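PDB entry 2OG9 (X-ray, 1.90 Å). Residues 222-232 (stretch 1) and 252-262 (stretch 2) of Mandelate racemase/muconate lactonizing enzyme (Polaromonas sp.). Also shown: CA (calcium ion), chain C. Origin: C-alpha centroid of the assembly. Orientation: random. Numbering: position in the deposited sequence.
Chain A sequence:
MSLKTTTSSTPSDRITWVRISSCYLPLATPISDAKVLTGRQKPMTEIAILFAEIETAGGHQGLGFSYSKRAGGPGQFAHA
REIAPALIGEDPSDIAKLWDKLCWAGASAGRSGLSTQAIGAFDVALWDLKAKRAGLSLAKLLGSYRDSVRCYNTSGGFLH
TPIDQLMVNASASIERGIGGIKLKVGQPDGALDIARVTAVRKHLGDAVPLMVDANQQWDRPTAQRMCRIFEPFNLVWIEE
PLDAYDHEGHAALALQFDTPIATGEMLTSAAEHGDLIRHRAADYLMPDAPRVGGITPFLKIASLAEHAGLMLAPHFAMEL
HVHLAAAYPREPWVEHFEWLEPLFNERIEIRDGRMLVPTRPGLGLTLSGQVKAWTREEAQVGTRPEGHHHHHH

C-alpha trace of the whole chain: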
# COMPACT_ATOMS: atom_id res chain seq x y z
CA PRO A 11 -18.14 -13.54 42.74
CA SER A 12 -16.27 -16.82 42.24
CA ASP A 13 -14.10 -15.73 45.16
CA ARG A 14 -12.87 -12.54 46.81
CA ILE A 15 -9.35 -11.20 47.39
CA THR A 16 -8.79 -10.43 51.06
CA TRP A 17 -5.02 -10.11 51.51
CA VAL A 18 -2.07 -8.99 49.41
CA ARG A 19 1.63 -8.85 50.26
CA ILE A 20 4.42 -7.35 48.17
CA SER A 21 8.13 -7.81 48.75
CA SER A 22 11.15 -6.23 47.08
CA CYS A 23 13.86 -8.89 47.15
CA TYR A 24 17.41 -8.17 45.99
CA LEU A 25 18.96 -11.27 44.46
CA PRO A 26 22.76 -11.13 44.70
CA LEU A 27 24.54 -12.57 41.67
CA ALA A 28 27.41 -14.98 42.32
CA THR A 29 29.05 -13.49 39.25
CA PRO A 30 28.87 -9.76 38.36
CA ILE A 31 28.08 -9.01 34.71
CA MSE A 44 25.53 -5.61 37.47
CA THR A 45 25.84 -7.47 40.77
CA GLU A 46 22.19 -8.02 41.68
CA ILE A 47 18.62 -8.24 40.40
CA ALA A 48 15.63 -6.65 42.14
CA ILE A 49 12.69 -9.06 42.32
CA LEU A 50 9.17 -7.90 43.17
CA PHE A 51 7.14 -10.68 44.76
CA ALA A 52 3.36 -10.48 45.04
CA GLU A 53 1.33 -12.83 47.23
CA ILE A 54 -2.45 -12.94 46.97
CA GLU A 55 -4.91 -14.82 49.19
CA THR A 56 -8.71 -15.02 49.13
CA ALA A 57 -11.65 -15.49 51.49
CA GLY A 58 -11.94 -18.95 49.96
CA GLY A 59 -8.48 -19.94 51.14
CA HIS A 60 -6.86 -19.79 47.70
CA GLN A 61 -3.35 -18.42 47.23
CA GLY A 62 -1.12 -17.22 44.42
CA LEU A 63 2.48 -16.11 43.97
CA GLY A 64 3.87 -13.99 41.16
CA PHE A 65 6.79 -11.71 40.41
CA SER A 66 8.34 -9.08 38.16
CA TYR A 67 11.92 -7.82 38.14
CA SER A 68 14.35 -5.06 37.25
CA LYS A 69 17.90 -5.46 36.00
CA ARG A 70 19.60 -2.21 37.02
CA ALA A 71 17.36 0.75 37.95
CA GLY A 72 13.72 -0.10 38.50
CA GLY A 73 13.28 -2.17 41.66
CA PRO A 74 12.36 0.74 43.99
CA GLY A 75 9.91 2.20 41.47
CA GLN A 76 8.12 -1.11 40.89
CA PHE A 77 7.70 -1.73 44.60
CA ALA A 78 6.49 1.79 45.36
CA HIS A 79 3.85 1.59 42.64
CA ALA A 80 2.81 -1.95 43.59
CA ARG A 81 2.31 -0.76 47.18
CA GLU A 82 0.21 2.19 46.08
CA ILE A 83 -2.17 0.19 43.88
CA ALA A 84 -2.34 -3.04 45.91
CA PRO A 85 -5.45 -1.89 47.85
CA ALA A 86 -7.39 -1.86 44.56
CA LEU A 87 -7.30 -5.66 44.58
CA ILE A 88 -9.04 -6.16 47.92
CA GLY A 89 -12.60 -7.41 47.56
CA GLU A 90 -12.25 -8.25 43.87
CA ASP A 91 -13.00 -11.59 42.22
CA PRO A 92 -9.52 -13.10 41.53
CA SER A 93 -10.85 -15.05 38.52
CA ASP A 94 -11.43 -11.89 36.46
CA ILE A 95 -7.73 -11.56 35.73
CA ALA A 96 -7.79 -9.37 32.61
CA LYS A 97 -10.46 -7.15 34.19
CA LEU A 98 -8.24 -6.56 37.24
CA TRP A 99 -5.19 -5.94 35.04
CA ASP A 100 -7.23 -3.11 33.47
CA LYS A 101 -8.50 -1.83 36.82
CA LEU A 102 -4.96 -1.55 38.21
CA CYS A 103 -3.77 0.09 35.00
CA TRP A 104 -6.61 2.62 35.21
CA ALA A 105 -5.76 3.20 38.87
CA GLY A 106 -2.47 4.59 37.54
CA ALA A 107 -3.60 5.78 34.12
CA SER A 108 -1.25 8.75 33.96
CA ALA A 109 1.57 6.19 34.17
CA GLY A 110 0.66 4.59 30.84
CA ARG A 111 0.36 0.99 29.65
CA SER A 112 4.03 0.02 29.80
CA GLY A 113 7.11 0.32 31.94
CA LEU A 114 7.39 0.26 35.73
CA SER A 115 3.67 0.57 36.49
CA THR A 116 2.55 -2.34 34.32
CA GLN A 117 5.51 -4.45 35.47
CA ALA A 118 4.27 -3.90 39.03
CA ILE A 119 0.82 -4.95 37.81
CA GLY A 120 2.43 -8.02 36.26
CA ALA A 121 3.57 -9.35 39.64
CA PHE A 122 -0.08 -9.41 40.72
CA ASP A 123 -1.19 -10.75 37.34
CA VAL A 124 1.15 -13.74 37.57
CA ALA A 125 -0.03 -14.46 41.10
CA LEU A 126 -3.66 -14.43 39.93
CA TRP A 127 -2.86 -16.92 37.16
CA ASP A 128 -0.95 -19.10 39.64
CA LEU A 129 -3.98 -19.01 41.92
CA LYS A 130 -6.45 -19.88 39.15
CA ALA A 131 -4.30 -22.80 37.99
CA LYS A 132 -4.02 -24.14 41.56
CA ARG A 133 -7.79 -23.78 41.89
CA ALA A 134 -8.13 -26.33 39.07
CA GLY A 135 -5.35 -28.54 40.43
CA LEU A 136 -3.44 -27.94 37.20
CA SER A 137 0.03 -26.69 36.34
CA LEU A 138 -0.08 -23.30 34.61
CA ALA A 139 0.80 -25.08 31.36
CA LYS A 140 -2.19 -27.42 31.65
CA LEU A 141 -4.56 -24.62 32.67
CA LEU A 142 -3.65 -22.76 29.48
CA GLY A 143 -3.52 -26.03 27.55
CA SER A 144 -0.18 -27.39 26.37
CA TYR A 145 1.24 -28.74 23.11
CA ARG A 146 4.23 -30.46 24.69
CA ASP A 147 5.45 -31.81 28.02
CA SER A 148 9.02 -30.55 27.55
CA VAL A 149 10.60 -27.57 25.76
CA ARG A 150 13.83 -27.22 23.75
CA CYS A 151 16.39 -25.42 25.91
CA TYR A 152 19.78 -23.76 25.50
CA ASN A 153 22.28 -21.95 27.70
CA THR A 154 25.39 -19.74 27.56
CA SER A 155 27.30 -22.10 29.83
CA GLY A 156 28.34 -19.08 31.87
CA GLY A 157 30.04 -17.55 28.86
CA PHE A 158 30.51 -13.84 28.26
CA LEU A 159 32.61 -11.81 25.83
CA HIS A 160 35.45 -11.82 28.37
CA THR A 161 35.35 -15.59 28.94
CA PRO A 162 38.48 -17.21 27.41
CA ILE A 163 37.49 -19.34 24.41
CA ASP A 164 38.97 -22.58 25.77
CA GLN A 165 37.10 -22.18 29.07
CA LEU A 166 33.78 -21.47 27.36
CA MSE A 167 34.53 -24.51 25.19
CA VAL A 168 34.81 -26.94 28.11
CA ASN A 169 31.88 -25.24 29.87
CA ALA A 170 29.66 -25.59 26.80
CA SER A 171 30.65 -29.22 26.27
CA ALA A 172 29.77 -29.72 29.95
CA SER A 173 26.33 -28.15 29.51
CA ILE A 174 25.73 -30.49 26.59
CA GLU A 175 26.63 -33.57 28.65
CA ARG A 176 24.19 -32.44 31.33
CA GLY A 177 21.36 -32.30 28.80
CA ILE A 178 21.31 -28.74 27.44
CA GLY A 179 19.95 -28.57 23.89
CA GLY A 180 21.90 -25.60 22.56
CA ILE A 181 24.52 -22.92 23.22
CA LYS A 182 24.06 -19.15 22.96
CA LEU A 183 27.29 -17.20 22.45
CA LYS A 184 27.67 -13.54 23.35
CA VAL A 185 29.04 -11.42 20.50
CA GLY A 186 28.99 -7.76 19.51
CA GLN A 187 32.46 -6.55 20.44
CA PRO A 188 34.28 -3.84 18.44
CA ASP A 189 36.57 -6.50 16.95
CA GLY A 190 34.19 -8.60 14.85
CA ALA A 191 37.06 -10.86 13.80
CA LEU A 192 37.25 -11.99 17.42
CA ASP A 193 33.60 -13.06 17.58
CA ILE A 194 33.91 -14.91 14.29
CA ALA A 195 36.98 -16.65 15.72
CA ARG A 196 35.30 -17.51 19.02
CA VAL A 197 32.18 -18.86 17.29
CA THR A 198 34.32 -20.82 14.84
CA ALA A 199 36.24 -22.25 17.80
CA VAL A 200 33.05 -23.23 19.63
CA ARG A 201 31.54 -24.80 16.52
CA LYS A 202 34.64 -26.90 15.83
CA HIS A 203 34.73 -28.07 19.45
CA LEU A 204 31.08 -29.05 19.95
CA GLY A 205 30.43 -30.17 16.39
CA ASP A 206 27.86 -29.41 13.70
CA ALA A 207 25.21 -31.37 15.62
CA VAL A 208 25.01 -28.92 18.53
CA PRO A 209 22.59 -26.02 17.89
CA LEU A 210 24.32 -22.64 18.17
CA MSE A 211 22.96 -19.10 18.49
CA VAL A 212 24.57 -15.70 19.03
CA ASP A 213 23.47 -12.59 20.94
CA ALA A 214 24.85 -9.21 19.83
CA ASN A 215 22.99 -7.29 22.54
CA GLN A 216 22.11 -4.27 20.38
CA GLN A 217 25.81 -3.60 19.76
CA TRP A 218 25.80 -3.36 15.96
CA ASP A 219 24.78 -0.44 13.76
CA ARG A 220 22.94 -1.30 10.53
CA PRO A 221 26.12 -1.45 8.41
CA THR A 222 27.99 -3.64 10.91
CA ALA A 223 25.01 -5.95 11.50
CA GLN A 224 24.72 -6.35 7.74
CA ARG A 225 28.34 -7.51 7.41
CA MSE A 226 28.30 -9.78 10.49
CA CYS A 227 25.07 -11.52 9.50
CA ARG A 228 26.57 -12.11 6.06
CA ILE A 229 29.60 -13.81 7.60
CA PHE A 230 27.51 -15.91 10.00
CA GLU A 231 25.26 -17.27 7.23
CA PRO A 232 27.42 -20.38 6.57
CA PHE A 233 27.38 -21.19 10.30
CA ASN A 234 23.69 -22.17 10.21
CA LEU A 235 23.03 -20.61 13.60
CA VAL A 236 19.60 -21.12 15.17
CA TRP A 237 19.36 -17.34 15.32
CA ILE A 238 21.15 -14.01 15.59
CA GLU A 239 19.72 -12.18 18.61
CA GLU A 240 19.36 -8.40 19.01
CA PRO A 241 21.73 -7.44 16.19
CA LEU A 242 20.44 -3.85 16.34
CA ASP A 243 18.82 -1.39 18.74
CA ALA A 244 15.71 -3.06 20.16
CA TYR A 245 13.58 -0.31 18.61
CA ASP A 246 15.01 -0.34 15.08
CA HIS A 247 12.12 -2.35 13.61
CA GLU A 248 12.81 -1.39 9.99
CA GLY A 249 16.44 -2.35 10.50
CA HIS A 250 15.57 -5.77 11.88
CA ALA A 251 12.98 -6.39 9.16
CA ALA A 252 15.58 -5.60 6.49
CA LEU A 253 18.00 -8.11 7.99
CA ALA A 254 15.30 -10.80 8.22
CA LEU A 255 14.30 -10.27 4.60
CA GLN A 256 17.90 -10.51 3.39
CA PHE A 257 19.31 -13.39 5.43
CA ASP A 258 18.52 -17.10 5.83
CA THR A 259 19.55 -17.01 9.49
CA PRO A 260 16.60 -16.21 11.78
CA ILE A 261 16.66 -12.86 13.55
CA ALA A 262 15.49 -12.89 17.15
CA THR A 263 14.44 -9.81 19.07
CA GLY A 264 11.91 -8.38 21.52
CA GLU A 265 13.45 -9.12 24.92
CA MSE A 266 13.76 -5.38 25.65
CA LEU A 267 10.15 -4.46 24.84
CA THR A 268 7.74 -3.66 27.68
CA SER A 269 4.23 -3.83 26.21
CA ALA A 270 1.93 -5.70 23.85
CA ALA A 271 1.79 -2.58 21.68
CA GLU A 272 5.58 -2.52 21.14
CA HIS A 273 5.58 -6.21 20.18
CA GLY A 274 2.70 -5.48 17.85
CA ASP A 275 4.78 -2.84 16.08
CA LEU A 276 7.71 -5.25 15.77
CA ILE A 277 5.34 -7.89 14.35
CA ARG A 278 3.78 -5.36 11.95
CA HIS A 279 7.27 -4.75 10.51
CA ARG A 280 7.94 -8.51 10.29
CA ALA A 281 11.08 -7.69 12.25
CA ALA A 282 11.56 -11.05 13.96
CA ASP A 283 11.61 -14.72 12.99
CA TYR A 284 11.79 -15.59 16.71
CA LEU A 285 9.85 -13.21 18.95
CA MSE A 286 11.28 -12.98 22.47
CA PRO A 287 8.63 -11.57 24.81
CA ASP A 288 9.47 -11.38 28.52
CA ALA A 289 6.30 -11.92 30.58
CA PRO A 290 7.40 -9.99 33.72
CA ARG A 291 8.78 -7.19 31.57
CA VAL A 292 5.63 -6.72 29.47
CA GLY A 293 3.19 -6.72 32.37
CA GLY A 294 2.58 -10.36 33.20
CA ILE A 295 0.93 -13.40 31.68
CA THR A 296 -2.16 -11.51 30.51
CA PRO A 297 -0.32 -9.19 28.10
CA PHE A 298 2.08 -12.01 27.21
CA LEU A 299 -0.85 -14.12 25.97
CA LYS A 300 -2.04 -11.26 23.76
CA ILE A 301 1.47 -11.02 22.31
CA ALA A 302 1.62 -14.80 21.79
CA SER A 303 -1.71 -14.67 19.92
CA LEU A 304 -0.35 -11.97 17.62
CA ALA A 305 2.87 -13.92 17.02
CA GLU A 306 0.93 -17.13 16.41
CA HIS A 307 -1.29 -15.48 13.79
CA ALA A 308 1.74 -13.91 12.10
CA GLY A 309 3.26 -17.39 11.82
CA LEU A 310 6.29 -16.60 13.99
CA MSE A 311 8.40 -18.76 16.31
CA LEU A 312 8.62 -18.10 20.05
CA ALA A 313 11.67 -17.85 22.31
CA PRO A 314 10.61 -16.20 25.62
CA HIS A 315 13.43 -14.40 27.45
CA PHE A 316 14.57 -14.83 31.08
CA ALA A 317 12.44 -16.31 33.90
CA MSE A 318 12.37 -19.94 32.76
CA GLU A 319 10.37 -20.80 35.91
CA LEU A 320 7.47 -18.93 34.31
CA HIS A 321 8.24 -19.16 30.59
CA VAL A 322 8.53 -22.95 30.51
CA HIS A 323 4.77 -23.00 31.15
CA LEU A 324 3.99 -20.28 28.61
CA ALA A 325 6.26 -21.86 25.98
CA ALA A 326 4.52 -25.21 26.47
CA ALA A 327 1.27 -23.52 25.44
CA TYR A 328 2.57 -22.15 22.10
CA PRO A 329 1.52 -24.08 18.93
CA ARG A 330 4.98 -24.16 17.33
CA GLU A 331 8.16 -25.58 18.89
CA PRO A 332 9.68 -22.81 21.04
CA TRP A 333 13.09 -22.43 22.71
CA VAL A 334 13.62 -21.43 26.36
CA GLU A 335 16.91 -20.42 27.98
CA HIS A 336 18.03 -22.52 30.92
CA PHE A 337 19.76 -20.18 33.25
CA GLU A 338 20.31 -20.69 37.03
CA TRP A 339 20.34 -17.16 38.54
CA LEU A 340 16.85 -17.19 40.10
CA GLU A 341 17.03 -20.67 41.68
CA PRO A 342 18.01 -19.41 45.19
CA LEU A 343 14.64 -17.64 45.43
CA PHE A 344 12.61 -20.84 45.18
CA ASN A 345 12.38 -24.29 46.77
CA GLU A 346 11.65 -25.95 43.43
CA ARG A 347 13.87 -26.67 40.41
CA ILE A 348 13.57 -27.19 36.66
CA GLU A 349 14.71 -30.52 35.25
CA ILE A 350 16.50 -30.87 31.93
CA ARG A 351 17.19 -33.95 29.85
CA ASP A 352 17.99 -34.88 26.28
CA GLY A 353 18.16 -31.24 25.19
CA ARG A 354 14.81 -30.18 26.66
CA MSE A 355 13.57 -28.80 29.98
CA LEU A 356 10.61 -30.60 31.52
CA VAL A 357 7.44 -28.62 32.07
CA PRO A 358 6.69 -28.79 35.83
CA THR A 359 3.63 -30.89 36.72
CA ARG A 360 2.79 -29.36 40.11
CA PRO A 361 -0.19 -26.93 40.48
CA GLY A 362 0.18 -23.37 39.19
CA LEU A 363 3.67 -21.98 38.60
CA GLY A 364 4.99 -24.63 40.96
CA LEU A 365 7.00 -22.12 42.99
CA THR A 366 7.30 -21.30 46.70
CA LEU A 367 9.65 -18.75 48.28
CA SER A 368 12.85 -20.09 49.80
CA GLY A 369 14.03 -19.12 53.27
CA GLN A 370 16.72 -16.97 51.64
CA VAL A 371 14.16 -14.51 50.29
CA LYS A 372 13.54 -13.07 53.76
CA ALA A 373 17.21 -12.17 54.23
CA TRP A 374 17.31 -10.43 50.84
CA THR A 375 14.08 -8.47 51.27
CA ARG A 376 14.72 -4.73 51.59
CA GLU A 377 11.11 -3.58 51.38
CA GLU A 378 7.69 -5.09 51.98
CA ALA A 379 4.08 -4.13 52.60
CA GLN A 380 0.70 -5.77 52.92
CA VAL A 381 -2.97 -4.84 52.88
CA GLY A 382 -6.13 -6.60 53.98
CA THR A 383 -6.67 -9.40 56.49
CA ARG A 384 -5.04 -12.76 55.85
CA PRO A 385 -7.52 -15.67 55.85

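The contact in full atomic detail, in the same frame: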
# COMPACT_ATOMS: atom_id res chain seq x y z
N THR A 222 27.25 -2.56 10.27
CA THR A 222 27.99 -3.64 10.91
C THR A 222 27.15 -4.92 11.00
O THR A 222 27.64 -6.01 10.69
CB THR A 222 28.47 -3.23 12.32
OG1 THR A 222 29.26 -2.04 12.22
CG2 THR A 222 29.32 -4.33 12.93
N ALA A 223 25.89 -4.78 11.40
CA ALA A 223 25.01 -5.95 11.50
C ALA A 223 24.91 -6.63 10.15
O ALA A 223 24.91 -7.86 10.06
CB ALA A 223 23.62 -5.52 11.97
N GLN A 224 24.82 -5.83 9.09
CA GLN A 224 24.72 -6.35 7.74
C GLN A 224 25.91 -7.25 7.40
O GLN A 224 25.74 -8.36 6.89
CB GLN A 224 24.66 -5.19 6.74
CG GLN A 224 24.28 -5.59 5.32
CD GLN A 224 22.82 -5.99 5.20
OE1 GLN A 224 21.97 -5.48 5.93
NE2 GLN A 224 22.53 -6.88 4.26
N ARG A 225 27.11 -6.77 7.69
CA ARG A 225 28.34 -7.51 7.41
C ARG A 225 28.50 -8.76 8.29
O ARG A 225 28.91 -9.81 7.80
CB ARG A 225 29.57 -6.61 7.57
CG ARG A 225 29.99 -5.87 6.30
CD ARG A 225 28.92 -4.93 5.77
NE ARG A 225 29.29 -4.35 4.48
CZ ARG A 225 30.00 -3.24 4.32
NH1 ARG A 225 30.41 -2.55 5.38
NH2 ARG A 225 30.31 -2.82 3.10
N MSE A 226 28.18 -8.64 9.57
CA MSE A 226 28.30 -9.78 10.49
C MSE A 226 27.30 -10.88 10.17
O MSE A 226 27.64 -12.07 10.23
CB MSE A 226 28.13 -9.32 11.94
CG MSE A 226 29.26 -8.45 12.45
SE MSE A 226 30.99 -9.32 12.28
CE MSE A 226 31.00 -10.30 13.96
N CYS A 227 26.07 -10.51 9.84
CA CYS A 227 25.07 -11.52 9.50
C CYS A 227 25.52 -12.26 8.25
O CYS A 227 25.37 -13.48 8.16
CB CYS A 227 23.70 -10.87 9.26
SG CYS A 227 22.87 -10.29 10.77
N ARG A 228 26.08 -11.52 7.30
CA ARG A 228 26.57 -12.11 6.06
C ARG A 228 27.60 -13.21 6.36
O ARG A 228 27.52 -14.31 5.84
CB ARG A 228 27.23 -11.03 5.19
CG ARG A 228 27.78 -11.53 3.86
CD ARG A 228 26.68 -12.06 2.96
NE ARG A 228 25.73 -11.02 2.58
CZ ARG A 228 24.56 -11.25 1.99
NH1 ARG A 228 24.19 -12.49 1.72
NH2 ARG A 228 23.76 -10.24 1.68
N ILE A 229 28.55 -12.88 7.22
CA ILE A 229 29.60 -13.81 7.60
C ILE A 229 29.06 -15.03 8.34
O ILE A 229 29.49 -16.15 8.10
CB ILE A 229 30.65 -13.11 8.49
CG1 ILE A 229 31.29 -11.95 7.73
CG2 ILE A 229 31.72 -14.11 8.93
CD1 ILE A 229 32.13 -11.03 8.58
N PHE A 230 28.09 -14.82 9.23
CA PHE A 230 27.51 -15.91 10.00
C PHE A 230 26.62 -16.86 9.22
O PHE A 230 26.36 -17.97 9.67
CB PHE A 230 26.72 -15.36 11.20
CG PHE A 230 27.58 -14.91 12.35
CD1 PHE A 230 28.56 -15.75 12.88
CD2 PHE A 230 27.38 -13.66 12.93
CE1 PHE A 230 29.33 -15.34 13.97
CE2 PHE A 230 28.14 -13.25 14.02
CZ PHE A 230 29.12 -14.09 14.54
N GLU A 231 26.15 -16.44 8.05
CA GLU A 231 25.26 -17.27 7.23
C GLU A 231 25.68 -18.74 7.09
O GLU A 231 24.87 -19.64 7.28
CB GLU A 231 25.10 -16.67 5.83
CG GLU A 231 24.13 -15.49 5.73
CD GLU A 231 22.67 -15.91 5.72
OE1 GLU A 231 22.17 -16.43 6.75
OE2 GLU A 231 22.01 -15.72 4.68
N PRO A 232 26.95 -19.00 6.73
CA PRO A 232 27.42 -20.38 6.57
C PRO A 232 27.35 -21.21 7.85
O PRO A 232 27.23 -22.44 7.80
CB PRO A 232 28.86 -20.21 6.08
CG PRO A 232 28.83 -18.89 5.38
CD PRO A 232 28.00 -18.05 6.31
N ALA A 252 14.70 -5.56 7.66
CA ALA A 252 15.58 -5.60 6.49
C ALA A 252 16.56 -6.77 6.60
O ALA A 252 16.83 -7.45 5.61
CB ALA A 252 16.35 -4.28 6.37
N LEU A 253 17.08 -7.00 7.79
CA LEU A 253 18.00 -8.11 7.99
C LEU A 253 17.28 -9.44 7.79
O LEU A 253 17.79 -10.34 7.12
CB LEU A 253 18.60 -8.05 9.40
CG LEU A 253 19.62 -6.93 9.63
CD1 LEU A 253 19.89 -6.76 11.12
CD2 LEU A 253 20.90 -7.27 8.88
N ALA A 254 16.08 -9.57 8.35
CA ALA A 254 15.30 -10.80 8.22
C ALA A 254 14.93 -11.10 6.77
O ALA A 254 14.86 -12.26 6.37
CB ALA A 254 14.04 -10.72 9.09
N LEU A 255 14.67 -10.06 5.99
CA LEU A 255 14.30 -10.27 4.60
C LEU A 255 15.49 -10.74 3.77
O LEU A 255 15.35 -11.58 2.89
CB LEU A 255 13.74 -8.97 3.99
CG LEU A 255 13.36 -9.00 2.51
CD1 LEU A 255 12.29 -10.06 2.28
CD2 LEU A 255 12.85 -7.63 2.06
N GLN A 256 16.66 -10.21 4.10
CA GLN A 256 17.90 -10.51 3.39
C GLN A 256 18.56 -11.85 3.73
O GLN A 256 19.00 -12.57 2.83
CB GLN A 256 18.90 -9.38 3.64
CG GLN A 256 20.29 -9.55 3.01
CD GLN A 256 20.26 -9.56 1.49
OE1 GLN A 256 19.55 -8.76 0.87
NE2 GLN A 256 21.03 -10.46 0.89
N PHE A 257 18.61 -12.18 5.01
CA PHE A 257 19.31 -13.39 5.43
C PHE A 257 18.51 -14.65 5.77
O PHE A 257 17.36 -14.58 6.21
CB PHE A 257 20.22 -13.02 6.61
CG PHE A 257 21.22 -11.96 6.28
CD1 PHE A 257 22.33 -12.25 5.49
CD2 PHE A 257 21.05 -10.65 6.73
CE1 PHE A 257 23.26 -11.26 5.16
CE2 PHE A 257 21.96 -9.65 6.41
CZ PHE A 257 23.07 -9.96 5.62
N ASP A 258 19.13 -15.80 5.54
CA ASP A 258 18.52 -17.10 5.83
C ASP A 258 18.44 -17.29 7.34
O ASP A 258 17.45 -17.80 7.86
CB ASP A 258 19.37 -18.24 5.26
CG ASP A 258 19.29 -18.34 3.75
OD1 ASP A 258 18.45 -17.65 3.13
OD2 ASP A 258 20.07 -19.14 3.17
N THR A 259 19.49 -16.87 8.04
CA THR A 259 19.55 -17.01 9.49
C THR A 259 18.44 -16.22 10.18
O THR A 259 18.26 -15.03 9.94
CB THR A 259 20.89 -16.50 10.04
OG1 THR A 259 21.96 -17.20 9.40
CG2 THR A 259 20.98 -16.75 11.55
N PRO A 260 17.68 -16.89 11.06
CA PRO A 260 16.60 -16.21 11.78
C PRO A 260 17.13 -15.08 12.64
O PRO A 260 18.22 -15.16 13.20
CB PRO A 260 16.00 -17.33 12.63
CG PRO A 260 16.20 -18.54 11.76
CD PRO A 260 17.61 -18.35 11.25
N ILE A 261 16.34 -14.01 12.73
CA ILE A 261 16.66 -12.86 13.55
C ILE A 261 15.73 -12.96 14.74
O ILE A 261 14.53 -13.20 14.58
CB ILE A 261 16.39 -11.55 12.80
CG1 ILE A 261 17.27 -11.48 11.55
CG2 ILE A 261 16.63 -10.35 13.73
CD1 ILE A 261 18.76 -11.63 11.84
N ALA A 262 16.28 -12.81 15.94
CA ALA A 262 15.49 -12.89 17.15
C ALA A 262 15.58 -11.57 17.88
O ALA A 262 16.66 -11.01 18.03
CB ALA A 262 16.01 -14.01 18.04
CA CA C . 14.95 -14.55 6.41
O HOH W 1 23.81 -18.75 10.53
O HOH W 2 15.05 -14.48 4.03
O HOH W 3 15.17 -16.80 6.91
O HOH W 4 15.74 -14.12 8.70
O HOH W 5 12.91 -14.10 7.62
O HOH W 6 13.04 -15.32 5.06

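Where a chain leaves a helix, the amides that follow no longer have a helical acceptor, and a neighbouring segment can supply one; the contact between residues 222-232 and 252-262 is a compact example. The two helices run roughly parallel, at 27°, with axes 10.9 Å apart at closest, a gap that side chains fill. Leu253 opens the contact. Its CA-to-CB bond points sideways, but the branched end reaches across, CD1 lying 4.0 Å from Ala223 CB and CD2 4.1 Å from Cys227 SG; the small alanine and cysteine leave room for it. One turn on, Gln256 points toward the first helix beside two long polar side chains, its CG 3.7 Å from Gln224 NE2, and, like them, it is partly exposed.

Phe257, the first residue to leave helical geometry, is the centrepiece, with more area covered than any other residue here. Its m rotamer (chi1 -58°) sends the ring against the first helix, where Cys227 CB sits over one face, 3.7 Å from the ring centroid, in a CH-pi contact. Arg228 curls back so that its CZ lies 3.4 Å from Phe257 CE1, which covers one face of the guanidinium. The backbone of Phe257 serves a different purpose: its O binds the calcium ion at 2.4 Å, as Ala254 O does at 2.3 Å, so the metal ties together the end of the helix.

Next comes the polar clasp. Asp258 N donates to Glu231 OE2 (3.0 Å), while Thr259 N (3.0 Å) and Thr259 OG1 (2.8 Å) both donate to Glu231 OE1. A carboxylate suits this place because its two oxygens can accept from successive amides and a hydroxyl together. Water 1 adds a bridge, donating to Phe230 O and Thr259 OG1. Beyond Pro260, which makes no contact, Ile261 closes the apolar patch, its CD1 4.5 Å from Cys227 SG.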